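Long-range contacts in Rbam17540 (Bacillus amyloliquefaciens, PDB 2YOY), which is a copper-dependent polysaccharide oxygenase of the CBM33 family that probably cleaves cellulose chains oxidatively: residues H98-W103 against S134-N139; K102-I107 against V159-D164; Y3-V8 against T89-Y94. One frame throughout, in Å; residues are numbered along the deposited sequence.

Interaction 1 (H98-W103 against S134-N139). With CU1 (copper (I) ion), chain C.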
loop_
_atom_site.group_PDB
_atom_site.type_symbol
_atom_site.label_atom_id
_atom_site.label_comp_id
_atom_site.label_asym_id
_atom_site.label_seq_id
_atom_site.Cartn_x
_atom_site.Cartn_y
_atom_site.Cartn_z
ATOM N N HIS A 98 7.551 11.286 -9.543
ATOM C CA HIS A 98 7.563 12.661 -9.105
ATOM C C HIS A 98 8.650 12.926 -8.079
ATOM O O HIS A 98 9.137 12.005 -7.412
ATOM C CB HIS A 98 6.253 13.027 -8.421
ATOM C CG HIS A 98 5.041 12.744 -9.236
ATOM N ND1 HIS A 98 4.797 13.367 -10.441
ATOM C CD2 HIS A 98 4.001 11.897 -9.028
ATOM C CE1 HIS A 98 3.653 12.928 -10.937
ATOM N NE2 HIS A 98 3.141 12.048 -10.089
ATOM N N ALA A 99 8.991 14.210 -7.943
ATOM C CA ALA A 99 9.861 14.689 -6.892
ATOM C C ALA A 99 9.335 14.202 -5.559
ATOM O O ALA A 99 8.140 14.312 -5.304
ATOM C CB ALA A 99 9.904 16.211 -6.889
ATOM N N THR A 100 10.228 13.694 -4.716
ATOM C CA THR A 100 9.825 12.935 -3.519
ATOM C C THR A 100 10.434 13.488 -2.257
ATOM O O THR A 100 11.632 13.764 -2.204
ATOM C CB THR A 100 10.227 11.452 -3.703
ATOM O OG1 THR A 100 9.553 10.933 -4.853
ATOM C CG2 THR A 100 9.918 10.607 -2.443
ATOM N N SER A 101 9.612 13.619 -1.201
ATOM C CA SER A 101 10.087 14.049 0.100
ATOM C C SER A 101 10.434 12.872 1.010
ATOM O O SER A 101 11.429 12.910 1.716
ATOM C CB SER A 101 9.093 14.978 0.781
ATOM O OG SER A 101 7.840 14.372 0.864
ATOM N N LYS A 102 9.610 11.829 1.002
ATOM C CA LYS A 102 9.918 10.636 1.812
ATOM C C LYS A 102 9.017 9.483 1.444
ATOM O O LYS A 102 7.967 9.656 0.823
ATOM C CB LYS A 102 9.798 10.893 3.326
ATOM C CG LYS A 102 8.384 11.109 3.835
ATOM C CD LYS A 102 8.352 11.272 5.345
ATOM C CE LYS A 102 6.940 11.332 5.848
ATOM N NZ LYS A 102 6.876 11.460 7.324
ATOM N N TRP A 103 9.447 8.291 1.833
ATOM C CA TRP A 103 8.580 7.156 1.931
ATOM C C TRP A 103 8.564 6.666 3.373
ATOM O O TRP A 103 9.498 6.883 4.158
ATOM C CB TRP A 103 9.028 5.999 1.053
ATOM C CG TRP A 103 9.165 6.229 -0.415
ATOM C CD1 TRP A 103 8.294 5.801 -1.398
ATOM C CD2 TRP A 103 10.302 6.784 -1.113
ATOM N NE1 TRP A 103 8.811 6.075 -2.643
ATOM C CE2 TRP A 103 10.032 6.681 -2.502
ATOM C CE3 TRP A 103 11.514 7.325 -0.701
ATOM C CZ2 TRP A 103 10.958 7.112 -3.492
ATOM C CZ3 TRP A 103 12.426 7.783 -1.691
ATOM C CH2 TRP A 103 12.126 7.679 -3.050
ATOM N N SER A 134 14.607 15.034 -4.993
ATOM C CA SER A 134 14.817 14.567 -6.352
ATOM C C SER A 134 13.710 13.551 -6.728
ATOM O O SER A 134 12.870 13.165 -5.892
ATOM C CB SER A 134 16.207 13.966 -6.509
ATOM O OG SER A 134 16.319 12.728 -5.834
ATOM N N LYS A 135 13.707 13.139 -7.980
ATOM C CA LYS A 135 12.700 12.208 -8.489
ATOM C C LYS A 135 12.712 10.861 -7.745
ATOM O O LYS A 135 13.749 10.416 -7.247
ATOM C CB LYS A 135 12.880 11.990 -9.997
ATOM C CG LYS A 135 12.500 13.239 -10.788
ATOM C CD LYS A 135 12.508 13.013 -12.289
ATOM C CE LYS A 135 12.533 14.340 -13.034
ATOM N NZ LYS A 135 11.626 15.370 -12.443
ATOM N N ALA A 136 11.544 10.224 -7.701
ATOM C CA ALA A 136 11.353 8.991 -6.917
ATOM C C ALA A 136 12.248 7.864 -7.366
ATOM O O ALA A 136 12.627 6.993 -6.556
ATOM C CB ALA A 136 9.908 8.541 -6.961
ATOM N N ASP A 137 12.556 7.850 -8.654
ATOM C CA ASP A 137 13.335 6.749 -9.204
ATOM C C ASP A 137 14.836 6.911 -9.009
ATOM O O ASP A 137 15.594 6.049 -9.445
ATOM C CB ASP A 137 12.960 6.464 -10.673
ATOM C CG ASP A 137 13.126 7.667 -11.587
ATOM O OD1 ASP A 137 13.527 8.755 -11.130
ATOM O OD2 ASP A 137 12.836 7.507 -12.784
ATOM N N THR A 138 15.278 7.941 -8.293
ATOM C CA THR A 138 16.646 7.909 -7.775
ATOM C C THR A 138 16.804 6.988 -6.536
ATOM O O THR A 138 17.912 6.789 -6.069
ATOM C CB THR A 138 17.222 9.303 -7.461
ATOM O OG1 THR A 138 16.554 9.864 -6.327
ATOM C CG2 THR A 138 17.110 10.222 -8.659
ATOM N N ASN A 139 15.700 6.457 -5.995
ATOM C CA ASN A 139 15.757 5.441 -4.940
ATOM C C ASN A 139 14.564 4.487 -5.088
ATOM O O ASN A 139 13.597 4.606 -4.358
ATOM C CB ASN A 139 15.769 6.095 -3.548
ATOM C CG ASN A 139 16.062 5.108 -2.442
ATOM O OD1 ASN A 139 16.373 3.933 -2.713
ATOM N ND2 ASN A 139 16.006 5.563 -1.211
HETATM CU CU CU1 C . 1.665 10.787 -10.363
#
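Metal coordination comes first: NE2 of His98 lies 2.0 Å from CU of the copper(I) ion, and His1 completes the protein part of the site, in keeping with the histidine brace of copper polysaccharide oxygenases. CB of His98 points away from 134-139, and it is the carbonyl of His98 that binds the loop. Hydrogen bonds converge there. Thr100 OG1, turned beside its own backbone N (chi1 -60°), donates to His98 O at 2.8 Å from above the carbonyl plane, and Ala136 N adds a weak, bent bond at 3.0 Å to the same His98 O. In return Thr100 N donates to Ser134 O at 2.9 Å, again out of the carbonyl plane, on one flank of the single bridge between Ala99 and Lys135. Contacts of the indole follow. Trp103 CZ2 approaches Ala136 CB at 3.9 Å, while Ala136 O sits at the indole edge, 3.5 Å from Trp103 CZ2; Thr100 CG2 lies over one indole face, toward the rim. The Thr100 hydroxyl accepts from Trp160 NE1 and donates to His98 O, and this second-shell network is likely to restrain the main chain that carries the copper ligand.

Interaction 2 (K102-I107 against V159-D164). With EDO (1,2-ethanediol), chain E.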
loop_
_atom_site.group_PDB
_atom_site.type_symbol
_atom_site.label_atom_id
_atom_site.label_comp_id
_atom_site.label_asym_id
_atom_site.label_seq_id
_atom_site.Cartn_x
_atom_site.Cartn_y
_atom_site.Cartn_z
ATOM N N LYS A 102 9.610 11.829 1.002
ATOM C CA LYS A 102 9.918 10.636 1.812
ATOM C C LYS A 102 9.017 9.483 1.444
ATOM O O LYS A 102 7.967 9.656 0.823
ATOM C CB LYS A 102 9.798 10.893 3.326
ATOM C CG LYS A 102 8.384 11.109 3.835
ATOM C CD LYS A 102 8.352 11.272 5.345
ATOM C CE LYS A 102 6.940 11.332 5.848
ATOM N NZ LYS A 102 6.876 11.460 7.324
ATOM N N TRP A 103 9.447 8.291 1.833
ATOM C CA TRP A 103 8.580 7.156 1.931
ATOM C C TRP A 103 8.564 6.666 3.373
ATOM O O TRP A 103 9.498 6.883 4.158
ATOM C CB TRP A 103 9.028 5.999 1.053
ATOM C CG TRP A 103 9.165 6.229 -0.415
ATOM C CD1 TRP A 103 8.294 5.801 -1.398
ATOM C CD2 TRP A 103 10.302 6.784 -1.113
ATOM N NE1 TRP A 103 8.811 6.075 -2.643
ATOM C CE2 TRP A 103 10.032 6.681 -2.502
ATOM C CE3 TRP A 103 11.514 7.325 -0.701
ATOM C CZ2 TRP A 103 10.958 7.112 -3.492
ATOM C CZ3 TRP A 103 12.426 7.783 -1.691
ATOM C CH2 TRP A 103 12.126 7.679 -3.050
ATOM N N HIS A 104 7.440 6.096 3.747
ATOM C CA HIS A 104 7.230 5.613 5.127
ATOM C C HIS A 104 6.378 4.360 5.141
ATOM O O HIS A 104 5.417 4.218 4.366
ATOM C CB HIS A 104 6.749 6.737 6.082
ATOM C CG HIS A 104 5.695 7.648 5.521
ATOM N ND1 HIS A 104 4.567 7.980 6.240
ATOM C CD2 HIS A 104 5.612 8.341 4.351
ATOM C CE1 HIS A 104 3.807 8.789 5.518
ATOM N NE2 HIS A 104 4.436 9.045 4.383
ATOM N N TYR A 105 6.776 3.412 5.989
ATOM C CA TYR A 105 6.232 2.058 6.017
ATOM C C TYR A 105 5.735 1.716 7.419
ATOM O O TYR A 105 6.394 2.034 8.413
ATOM C CB TYR A 105 7.322 1.042 5.622
ATOM C CG TYR A 105 7.755 1.133 4.142
ATOM C CD1 TYR A 105 8.735 1.998 3.749
ATOM C CD2 TYR A 105 7.150 0.358 3.167
ATOM C CE1 TYR A 105 9.126 2.101 2.452
ATOM C CE2 TYR A 105 7.522 0.465 1.805
ATOM C CZ TYR A 105 8.498 1.367 1.474
ATOM O OH TYR A 105 8.958 1.486 0.201
ATOM N N TYR A 106 4.578 1.060 7.459
ATOM C CA TYR A 106 3.882 0.700 8.655
ATOM C C TYR A 106 3.502 -0.786 8.543
ATOM O O TYR A 106 3.316 -1.302 7.445
ATOM C CB TYR A 106 2.614 1.515 8.789
ATOM C CG TYR A 106 2.824 3.020 8.741
ATOM C CD1 TYR A 106 3.075 3.685 7.538
ATOM C CD2 TYR A 106 2.885 3.769 9.899
ATOM C CE1 TYR A 106 3.356 5.041 7.510
ATOM C CE2 TYR A 106 3.109 5.125 9.859
ATOM C CZ TYR A 106 3.348 5.752 8.675
ATOM O OH TYR A 106 3.611 7.084 8.628
ATOM N N ILE A 107 3.296 -1.430 9.670
ATOM C CA ILE A 107 2.760 -2.797 9.704
ATOM C C ILE A 107 1.637 -2.808 10.735
ATOM O O ILE A 107 1.642 -2.026 11.668
ATOM C CB ILE A 107 3.815 -3.858 10.045
ATOM C CG1 ILE A 107 3.284 -5.254 9.665
ATOM C CG2 ILE A 107 4.160 -3.808 11.528
ATOM C CD1 ILE A 107 4.363 -6.297 9.611
ATOM N N VAL A 159 3.807 4.168 2.106
ATOM C CA VAL A 159 3.354 5.490 1.737
ATOM C C VAL A 159 4.476 6.283 1.025
ATOM O O VAL A 159 5.587 6.375 1.518
ATOM C CB VAL A 159 2.828 6.247 2.959
ATOM C CG1 VAL A 159 2.180 7.563 2.521
ATOM C CG2 VAL A 159 1.794 5.428 3.757
ATOM N N TRP A 160 4.151 6.880 -0.118
ATOM C CA TRP A 160 5.064 7.653 -0.897
ATOM C C TRP A 160 4.544 9.102 -0.898
ATOM O O TRP A 160 3.469 9.368 -1.445
ATOM C CB TRP A 160 5.126 7.070 -2.301
ATOM C CG TRP A 160 5.808 7.949 -3.344
ATOM C CD1 TRP A 160 6.840 8.799 -3.130
ATOM C CD2 TRP A 160 5.467 8.063 -4.739
ATOM N NE1 TRP A 160 7.177 9.418 -4.294
ATOM C CE2 TRP A 160 6.349 8.993 -5.297
ATOM C CE3 TRP A 160 4.506 7.459 -5.560
ATOM C CZ2 TRP A 160 6.302 9.360 -6.653
ATOM C CZ3 TRP A 160 4.442 7.813 -6.897
ATOM C CH2 TRP A 160 5.366 8.755 -7.436
ATOM N N ASP A 161 5.288 10.003 -0.268
ATOM C CA ASP A 161 4.933 11.436 -0.241
ATOM C C ASP A 161 5.586 12.189 -1.390
ATOM O O ASP A 161 6.811 12.146 -1.540
ATOM C CB ASP A 161 5.431 12.086 1.054
ATOM C CG ASP A 161 4.592 11.737 2.267
ATOM O OD1 ASP A 161 3.711 10.820 2.205
ATOM O OD2 ASP A 161 4.879 12.354 3.347
ATOM N N VAL A 162 4.776 12.925 -2.143
ATOM C CA VAL A 162 5.272 13.773 -3.260
ATOM C C VAL A 162 5.712 15.120 -2.679
ATOM O O VAL A 162 5.023 15.736 -1.838
ATOM C CB VAL A 162 4.171 13.950 -4.339
ATOM C CG1 VAL A 162 4.648 14.872 -5.462
ATOM C CG2 VAL A 162 3.753 12.608 -4.896
ATOM N N ALA A 163 6.904 15.536 -3.072
ATOM C CA ALA A 163 7.554 16.730 -2.478
ATOM C C ALA A 163 6.802 18.040 -2.789
ATOM O O ALA A 163 6.699 18.953 -1.944
ATOM C CB ALA A 163 8.943 16.832 -3.040
ATOM N N ASP A 164 6.296 18.132 -4.005
ATOM C CA ASP A 164 5.848 19.450 -4.549
ATOM C C ASP A 164 4.346 19.543 -4.750
ATOM O O ASP A 164 3.861 20.431 -5.438
ATOM C CB ASP A 164 6.607 19.793 -5.857
ATOM C CG ASP A 164 6.298 18.848 -6.989
ATOM O OD1 ASP A 164 5.963 17.660 -6.753
ATOM O OD2 ASP A 164 6.392 19.281 -8.167
HETATM C C1 EDO E . 3.593 17.646 -9.858
HETATM O O1 EDO E . 4.686 18.539 -10.069
HETATM C C2 EDO E . 4.077 16.408 -9.114
HETATM O O2 EDO E . 5.491 16.417 -8.861
#
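This is a buried antiparallel strand pairing, in which strand 102-107 runs beside strand 159-162 within the mixed sheet. The two directions differ by 158°, and bonds run both ways around His104: its N donates to Val159 O at 2.9 Å, and Val159 N returns a bond to His104 O. Two residues along, Asp161 N meets Lys102 O nearly along the C=O axis.

The face bearing His104 is the more polar. The ring's first torsion (chi1 43°) sets CG in the crowded position between backbone N and carbonyl carbon, which lays the imidazole flat between two aliphatic covers: Val159 CB, 3.7 Å from the His104 ring centroid, over one face, and Lys102 CE over the opposite one. Both ring nitrogens are held in plane. NE2 of His104 donates to Asp161 OD1 across 2.9 Å in an almost straight bond that meets the carboxylate from above its plane, and ND1 pairs with Tyr106 OH at 2.7 Å. The carboxylate would probably favour a proton on NE2, and Lys102 NZ, 4.5 Å from Asp161 OD2 and beyond a salt bridge, would probably offset part of its negative charge.

On the other face Trp103 and Trp160 lie side by side with planes 19° apart, but so offset that the rings barely overlap; Trp160 CD1 stands over the Trp103 face, 3.4 Å from Trp103 NE1, itself hydrogen-bonded to Tyr94 OH. The Trp160 side chain has its nearest atom about 5 Å from the copper, so this strand pair of the immunoglobulin-like beta sandwich typical of these oxygenases runs up to the copper site.

Interaction 3 (Y3-V8 against T89-Y94)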
loop_
_atom_site.group_PDB
_atom_site.type_symbol
_atom_site.label_atom_id
_atom_site.label_comp_id
_atom_site.label_asym_id
_atom_site.label_seq_id
_atom_site.Cartn_x
_atom_site.Cartn_y
_atom_site.Cartn_z
ATOM N N TYR A 3 3.332 2.199 -7.937
ATOM C CA TYR A 3 2.920 1.185 -6.983
ATOM C C TYR A 3 4.074 0.309 -6.532
ATOM O O TYR A 3 5.130 0.206 -7.189
ATOM C CB TYR A 3 1.810 0.318 -7.566
ATOM C CG TYR A 3 2.135 -0.309 -8.927
ATOM C CD1 TYR A 3 2.803 -1.505 -9.012
ATOM C CD2 TYR A 3 1.711 0.289 -10.111
ATOM C CE1 TYR A 3 3.140 -2.055 -10.253
ATOM C CE2 TYR A 3 2.008 -0.277 -11.348
ATOM C CZ TYR A 3 2.690 -1.452 -11.389
ATOM O OH TYR A 3 3.003 -2.057 -12.610
ATOM N N ILE A 4 3.862 -0.388 -5.438
ATOM C CA ILE A 4 4.868 -1.358 -4.966
ATOM C C ILE A 4 4.686 -2.673 -5.749
ATOM O O ILE A 4 3.642 -3.277 -5.738
ATOM C CB ILE A 4 4.757 -1.558 -3.431
ATOM C CG1 ILE A 4 5.010 -0.235 -2.699
ATOM C CG2 ILE A 4 5.704 -2.654 -2.976
ATOM C CD1 ILE A 4 4.741 -0.277 -1.195
ATOM N N LYS A 5 5.742 -3.057 -6.468
ATOM C CA LYS A 5 5.757 -4.193 -7.351
ATOM C C LYS A 5 6.332 -5.454 -6.708
ATOM O O LYS A 5 5.878 -6.548 -7.031
ATOM C CB LYS A 5 6.610 -3.790 -8.563
ATOM C CG LYS A 5 6.970 -4.844 -9.574
ATOM C CD LYS A 5 7.855 -4.187 -10.627
ATOM C CE LYS A 5 9.192 -3.737 -10.043
ATOM N NZ LYS A 5 9.979 -2.943 -11.023
ATOM N N GLU A 6 7.344 -5.301 -5.836
ATOM C CA GLU A 6 7.862 -6.398 -4.998
ATOM C C GLU A 6 8.107 -5.915 -3.562
ATOM O O GLU A 6 8.857 -4.970 -3.386
ATOM C CB GLU A 6 9.181 -6.943 -5.561
ATOM C CG GLU A 6 9.688 -8.158 -4.810
ATOM C CD GLU A 6 11.118 -8.523 -5.173
ATOM O OE1 GLU A 6 11.544 -8.197 -6.297
ATOM O OE2 GLU A 6 11.806 -9.129 -4.326
ATOM N N PRO A 7 7.424 -6.506 -2.547
ATOM C CA PRO A 7 6.315 -7.482 -2.679
ATOM C C PRO A 7 5.145 -6.892 -3.494
ATOM O O PRO A 7 5.131 -5.686 -3.773
ATOM C CB PRO A 7 5.873 -7.751 -1.224
ATOM C CG PRO A 7 6.863 -7.123 -0.329
ATOM C CD PRO A 7 7.579 -6.050 -1.151
ATOM N N VAL A 8 4.210 -7.742 -3.917
ATOM C CA VAL A 8 3.056 -7.297 -4.675
ATOM C C VAL A 8 2.019 -6.647 -3.768
ATOM O O VAL A 8 1.380 -7.295 -2.949
ATOM C CB VAL A 8 2.423 -8.510 -5.413
ATOM C CG1 VAL A 8 1.262 -8.059 -6.257
ATOM C CG2 VAL A 8 3.500 -9.229 -6.233
ATOM N N THR A 89 13.088 -6.113 1.097
ATOM C CA THR A 89 13.113 -4.972 0.192
ATOM C C THR A 89 11.736 -4.678 -0.394
ATOM O O THR A 89 10.947 -5.582 -0.626
ATOM C CB THR A 89 14.073 -5.215 -0.958
ATOM O OG1 THR A 89 13.678 -6.429 -1.604
ATOM C CG2 THR A 89 15.493 -5.346 -0.427
ATOM N N PHE A 90 11.496 -3.397 -0.651
ATOM C CA PHE A 90 10.213 -2.905 -1.182
ATOM C C PHE A 90 10.572 -2.070 -2.393
ATOM O O PHE A 90 11.208 -1.027 -2.265
ATOM C CB PHE A 90 9.451 -2.083 -0.118
ATOM C CG PHE A 90 9.059 -2.899 1.037
ATOM C CD1 PHE A 90 9.972 -3.225 2.039
ATOM C CD2 PHE A 90 7.751 -3.437 1.126
ATOM C CE1 PHE A 90 9.603 -4.054 3.088
ATOM C CE2 PHE A 90 7.395 -4.275 2.190
ATOM C CZ PHE A 90 8.313 -4.578 3.174
ATOM N N THR A 91 10.202 -2.570 -3.575
ATOM C CA THR A 91 10.499 -1.910 -4.841
ATOM C C THR A 91 9.260 -1.342 -5.499
ATOM O O THR A 91 8.286 -2.070 -5.737
ATOM C CB THR A 91 11.141 -2.899 -5.819
ATOM O OG1 THR A 91 12.381 -3.344 -5.251
ATOM C CG2 THR A 91 11.421 -2.225 -7.124
ATOM N N TRP A 92 9.311 -0.044 -5.775
ATOM C CA TRP A 92 8.235 0.675 -6.468
ATOM C C TRP A 92 8.458 0.653 -7.965
ATOM O O TRP A 92 9.611 0.711 -8.431
ATOM C CB TRP A 92 8.169 2.124 -5.971
ATOM C CG TRP A 92 7.664 2.272 -4.536
ATOM C CD1 TRP A 92 8.355 2.006 -3.401
ATOM C CD2 TRP A 92 6.380 2.762 -4.116
ATOM N NE1 TRP A 92 7.575 2.301 -2.289
ATOM C CE2 TRP A 92 6.368 2.772 -2.700
ATOM C CE3 TRP A 92 5.242 3.168 -4.791
ATOM C CZ2 TRP A 92 5.240 3.164 -1.947
ATOM C CZ3 TRP A 92 4.119 3.578 -4.026
ATOM C CH2 TRP A 92 4.144 3.592 -2.639
ATOM N N HIS A 93 7.369 0.532 -8.720
ATOM C CA HIS A 93 7.343 0.790 -10.156
ATOM C C HIS A 93 6.579 2.110 -10.353
ATOM O O HIS A 93 5.478 2.287 -9.796
ATOM C CB HIS A 93 6.609 -0.313 -10.881
ATOM C CG HIS A 93 6.404 -0.051 -12.343
ATOM N ND1 HIS A 93 7.415 -0.156 -13.271
ATOM C CD2 HIS A 93 5.312 0.353 -13.024
ATOM C CE1 HIS A 93 6.949 0.159 -14.464
ATOM N NE2 HIS A 93 5.671 0.462 -14.342
ATOM N N TYR A 94 7.200 3.039 -11.061
ATOM C CA TYR A 94 6.651 4.372 -11.307
ATOM C C TYR A 94 6.207 4.527 -12.761
ATOM O O TYR A 94 6.971 4.224 -13.690
ATOM C CB TYR A 94 7.651 5.461 -10.922
ATOM C CG TYR A 94 7.987 5.447 -9.467
ATOM C CD1 TYR A 94 7.059 5.893 -8.536
ATOM C CD2 TYR A 94 9.196 4.957 -9.004
ATOM C CE1 TYR A 94 7.345 5.857 -7.207
ATOM C CE2 TYR A 94 9.500 4.923 -7.659
ATOM C CZ TYR A 94 8.556 5.357 -6.766
ATOM O OH TYR A 94 8.832 5.316 -5.433
HETATM O O HOH W 1 11.055 -0.240 -10.335
HETATM O O HOH W 2 11.813 -5.525 -3.626
#
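Strand 3-6 lies antiparallel to strand 89-94 at the edge of the three-stranded sheet, the segments inclined at 125°, with Tyr3 and His93 exchanging two bonds (Tyr3 N to His93 O 2.8 Å, His93 N to Tyr3 O 2.7 Å). The pairing then slips by one residue. Lys5 N and Glu6 N both turn to Thr91 O, the first at 2.8 Å, the second in a weak bond, and Thr91 N answers to Glu6 O: a classic beta bulge, after which the cis peptide before Pro7 takes the chain out of the sheet.

Ile4 makes the closest side-chain approach, with CG1 over the centre of the indole of Trp92, 3.5 Å from the centroid of the Trp92 six-membered ring, while Trp92 NE1 is bonded to Tyr105 OH of the facing sheet, as befits a beta sandwich. An alanine in place of Trp92 would remove both the indole floor under Ile4 and the NE1 link to Tyr105, and would probably loosen the packing between the sheets. On the opposite side of the strands Tyr3 and His93 point the same way; His93 CB lies over the Tyr3 face, toward the rim, and the rings are set obliquely, with His93 CD2 3.4 Å from Tyr3 OH. At the far end Pro7 CD presses on Phe90 CD2 at 3.5 Å. Two waters bridge the strands: one links Lys5 NZ to Trp92 O, and the other donates to Glu6 O while bonding to the hydroxyls of Thr89 and Thr91, Thr91 OG1 also being hydrogen-bonded to Thr141 OG1.

Overall arrangement
From the N terminus, interaction 3 comes first, joining 3-8 to 89-94 and closing a long loop that contains the helices at 10-21, 23-30 and 59-62. Interaction 1 starts at 98-103, leading into strand 100-108, and reaches forward to the loop at 134-139; interaction 2 starts on that strand and reaches further, to 159-164. The two share Lys102 and Trp103 and overlap along the chain, so that they cross. Interaction 3 secures the edge of the three-stranded sheet and interaction 2 a pair in the mixed sheet. Tyr94 joins them through its hydroxyl bond to Trp103 NE1. Interaction 1 sits at the copper end and meets interaction 2 through Ala99 and Ala163.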